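Dmd discriminator of mRNA degradation (Enterobacteria phage RB69, PDB 5I8J) probably acts as a phage antitoxin that interacts with the bacterial toxin RnlA and counters its activity. Local coordinates at residues Asp54-Val57 / Phe58-Asp61; Val38-Ala41 / Glu42-Ala46. All coordinates share one frame; numbering follows the deposited sequence.

Contact 1. Residues Asp54-Val57 / Phe58-Asp61; sequences DEKV and FEAD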
# COMPACT_ATOMS: atom_id res chain seq x y z
N ASP A 54 -6.95 3.50 -4.73
CA ASP A 54 -6.64 2.07 -4.60
C ASP A 54 -6.16 1.41 -5.91
O ASP A 54 -6.10 0.19 -6.00
CB ASP A 54 -7.85 1.31 -4.05
CG ASP A 54 -8.19 1.74 -2.63
OD1 ASP A 54 -7.25 2.03 -1.87
OD2 ASP A 54 -9.39 1.79 -2.30
N GLU A 55 -5.80 2.21 -6.90
CA GLU A 55 -5.29 1.66 -8.15
C GLU A 55 -3.85 2.11 -8.37
O GLU A 55 -3.52 3.26 -8.12
CB GLU A 55 -6.17 2.08 -9.32
CG GLU A 55 -7.60 1.56 -9.19
CD GLU A 55 -8.45 1.88 -10.40
OE1 GLU A 55 -7.96 1.68 -11.53
OE2 GLU A 55 -9.60 2.32 -10.21
N LYS A 56 -2.98 1.19 -8.80
CA LYS A 56 -1.58 1.54 -9.01
C LYS A 56 -1.42 2.40 -10.26
O LYS A 56 -1.86 2.00 -11.34
CB LYS A 56 -0.71 0.29 -9.14
CG LYS A 56 0.77 0.61 -9.32
CD LYS A 56 1.62 -0.65 -9.33
CE LYS A 56 1.23 -1.55 -10.49
NZ LYS A 56 2.12 -2.75 -10.57
N VAL A 57 -0.80 3.57 -10.12
CA VAL A 57 -0.69 4.48 -11.25
C VAL A 57 0.75 4.63 -11.75
O VAL A 57 0.99 5.07 -12.88
CB VAL A 57 -1.27 5.88 -10.90
CG1 VAL A 57 -2.76 5.76 -10.54
CG2 VAL A 57 -0.48 6.53 -9.76
N PHE A 58 1.72 4.25 -10.92
CA PHE A 58 3.12 4.35 -11.29
C PHE A 58 3.97 3.55 -10.31
O PHE A 58 3.55 3.31 -9.19
CB PHE A 58 3.57 5.82 -11.29
CG PHE A 58 4.90 6.05 -11.93
CD1 PHE A 58 5.08 5.84 -13.29
CD2 PHE A 58 5.98 6.50 -11.18
CE1 PHE A 58 6.31 6.06 -13.88
CE2 PHE A 58 7.21 6.72 -11.77
CZ PHE A 58 7.37 6.50 -13.12
N GLU A 59 5.16 3.13 -10.74
CA GLU A 59 6.11 2.58 -9.79
C GLU A 59 7.53 2.74 -10.30
O GLU A 59 7.75 2.87 -11.50
CB GLU A 59 5.81 1.11 -9.51
CG GLU A 59 5.96 0.19 -10.69
CD GLU A 59 5.31 -1.16 -10.42
OE1 GLU A 59 5.65 -1.77 -9.39
OE2 GLU A 59 4.43 -1.58 -11.22
N ALA A 60 8.47 2.74 -9.36
CA ALA A 60 9.89 2.90 -9.67
C ALA A 60 10.69 1.98 -8.77
O ALA A 60 10.44 1.91 -7.58
CB ALA A 60 10.33 4.35 -9.49
N ASP A 61 11.66 1.26 -9.34
CA ASP A 61 12.41 0.28 -8.57
C ASP A 61 13.88 0.64 -8.55
O ASP A 61 14.59 0.49 -9.56
CB ASP A 61 12.22 -1.12 -9.15
CG ASP A 61 12.81 -2.21 -8.26
OD1 ASP A 61 13.43 -1.89 -7.23
OD2 ASP A 61 12.67 -3.41 -8.60
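K56 and E59, three residues apart on the edge strand 55-61, reach over the backbone between them and join their ends in a salt bridge. K56 NZ lies 2.7 Å from E59 OE2, on the syn side of the carboxylate but 32° out of its plane. The lysine's aliphatic tail also packs against the same oxygen, with CE 3.3 Å and CD 3.5 Å from E59 OE2. K56 leaves the backbone with CG anti to N and then bends at chi3, which swings the ammonium toward the glutamate. E59 holds CG between its own N and carbonyl carbon, chi1 64°, and runs extended from there, which brings the carboxylate back alongside the lysine's end. Two residues of opposite parity can share one face because a classic beta bulge lies between them: V57, with psi -18°, and F58 both hydrogen-bond through their backbones to the single residue A50 of strand 46-52, the other arm of this antiparallel hairpin. The bulge turns V57 and F58 together to the other face, where V57 CG2 comes within 4.4 Å of F58 CB. The kinked backbone is close at hand, V57 CG2 lying 3.4 Å from F58 N. F58 continues away from V57 onto helix 30-44, against R30, E34 and T37, while R30 NH1 donates to V57 O. On the charged face both groups have second partners: E59 OE1 pairs with K49, and K56 NZ with D54 of the second subunit. D54 of this chain in turn pairs through OD1 with K49 of the second subunit, extending the alternation of lysine and carboxylate across the dimer contact.

Contact 2. Residues Val38-Ala41 / Glu42-Ala46; sequences VQLA and EVNNA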
# COMPACT_ATOMS: atom_id res chain seq x y z
N VAL A 38 9.78 8.58 -8.10
CA VAL A 38 11.17 8.29 -8.41
C VAL A 38 12.07 8.76 -7.29
O VAL A 38 13.01 8.06 -6.90
CB VAL A 38 11.59 8.95 -9.74
CG1 VAL A 38 13.11 8.89 -9.93
CG2 VAL A 38 10.84 8.29 -10.89
N GLN A 39 11.79 9.94 -6.75
CA GLN A 39 12.61 10.48 -5.67
C GLN A 39 12.52 9.61 -4.43
O GLN A 39 13.53 9.28 -3.81
CB GLN A 39 12.19 11.92 -5.35
CG GLN A 39 12.88 12.54 -4.14
CD GLN A 39 14.36 12.81 -4.34
OE1 GLN A 39 14.94 12.50 -5.38
NE2 GLN A 39 14.99 13.39 -3.33
N LEU A 40 11.29 9.24 -4.06
CA LEU A 40 11.09 8.35 -2.92
C LEU A 40 11.85 7.05 -3.09
O LEU A 40 12.51 6.57 -2.17
CB LEU A 40 9.60 8.05 -2.73
CG LEU A 40 8.80 8.89 -1.74
CD1 LEU A 40 7.36 8.40 -1.72
CD2 LEU A 40 9.43 8.81 -0.35
N ALA A 41 11.78 6.48 -4.29
CA ALA A 41 12.41 5.19 -4.52
C ALA A 41 13.92 5.34 -4.49
O ALA A 41 14.62 4.54 -3.87
CB ALA A 41 11.94 4.60 -5.84
N GLU A 42 14.43 6.40 -5.13
CA GLU A 42 15.87 6.55 -5.27
C GLU A 42 16.54 6.85 -3.93
O GLU A 42 17.55 6.24 -3.58
CB GLU A 42 16.22 7.65 -6.28
CG GLU A 42 17.71 7.71 -6.55
CD GLU A 42 18.09 8.62 -7.69
OE1 GLU A 42 17.48 9.71 -7.82
OE2 GLU A 42 18.99 8.24 -8.47
N VAL A 43 15.96 7.79 -3.19
CA VAL A 43 16.48 8.15 -1.87
C VAL A 43 16.55 6.93 -0.95
O VAL A 43 17.49 6.77 -0.16
CB VAL A 43 15.62 9.24 -1.21
CG1 VAL A 43 15.97 9.42 0.27
CG2 VAL A 43 15.78 10.56 -1.95
N ASN A 44 15.58 6.03 -1.10
CA ASN A 44 15.47 4.91 -0.19
C ASN A 44 16.03 3.60 -0.73
O ASN A 44 15.93 2.56 -0.07
CB ASN A 44 14.00 4.73 0.21
CG ASN A 44 13.55 5.80 1.20
OD1 ASN A 44 13.99 5.81 2.34
ND2 ASN A 44 12.68 6.70 0.75
N ASN A 45 16.62 3.66 -1.92
CA ASN A 45 17.07 2.45 -2.62
C ASN A 45 15.98 1.39 -2.59
O ASN A 45 16.21 0.25 -2.19
CB ASN A 45 18.36 1.91 -2.00
CG ASN A 45 19.52 2.87 -2.18
OD1 ASN A 45 20.07 2.97 -3.27
ND2 ASN A 45 19.90 3.57 -1.12
N ALA A 46 14.78 1.78 -3.00
CA ALA A 46 13.59 0.98 -2.77
C ALA A 46 12.75 0.81 -4.03
O ALA A 46 12.94 1.50 -5.03
CB ALA A 46 12.75 1.61 -1.65
O HOH W 1 17.32 10.98 -5.46
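This is a local contact along the last turns of helix 30-44, closed by a Schellman motif that hands the chain over to strand 46-52. N45 takes positive phi, letting A46 N bond back to A41 O at 2.9 Å while N45 N reaches E42 O at 3.2 Å. Before this the helix runs regularly, with E42 N on V38 O and V43 N on Q39 O. L40 O is gripped twice by N44: the backbone N makes a longer bond of 3.3 Å, and side-chain ND2 lies 2.9 Å away in the carbonyl plane, on a lone pair. With CG anti to its carbonyl carbon (chi1 -74°), N44 folds back beside L40, and the carbonyl lies near the plane of its amide. On another flank Q39, bent at chi2, lays its amide across V43, NE2 reaching CG2 at 3.2 Å. One water donates to both Q39 OE1 (2.8 Å) and E42 OE1, bridging the two polar ends. L40 rests on F10 of strand 6-14, and N44 touches F14 of that strand and F20 of strand 19-26; V38, A41 and E42 meet F62, just beyond strand 55-61.

How the contacts relate
Contact 2 comes first along the chain, at the end of helix 30-44; strand 46-52 then runs through the sheet, and contact 1 follows on the returning edge strand 55-61. Their centres lie about 13 Å apart, and the two touch directly where the helix packs on one face of the four-stranded antiparallel sheet: A60 O is 3.5 Å from A41 CB, and F58 CE2 is 4.1 Å from V38 CG2. No other chain of the assembly touches contact 2, whereas K56, at the start of the strand, and D54 just before it make salt bridges to the second subunit. One strand thus packs on its own subunit's helix and, near its start, contributes to the contact between subunits.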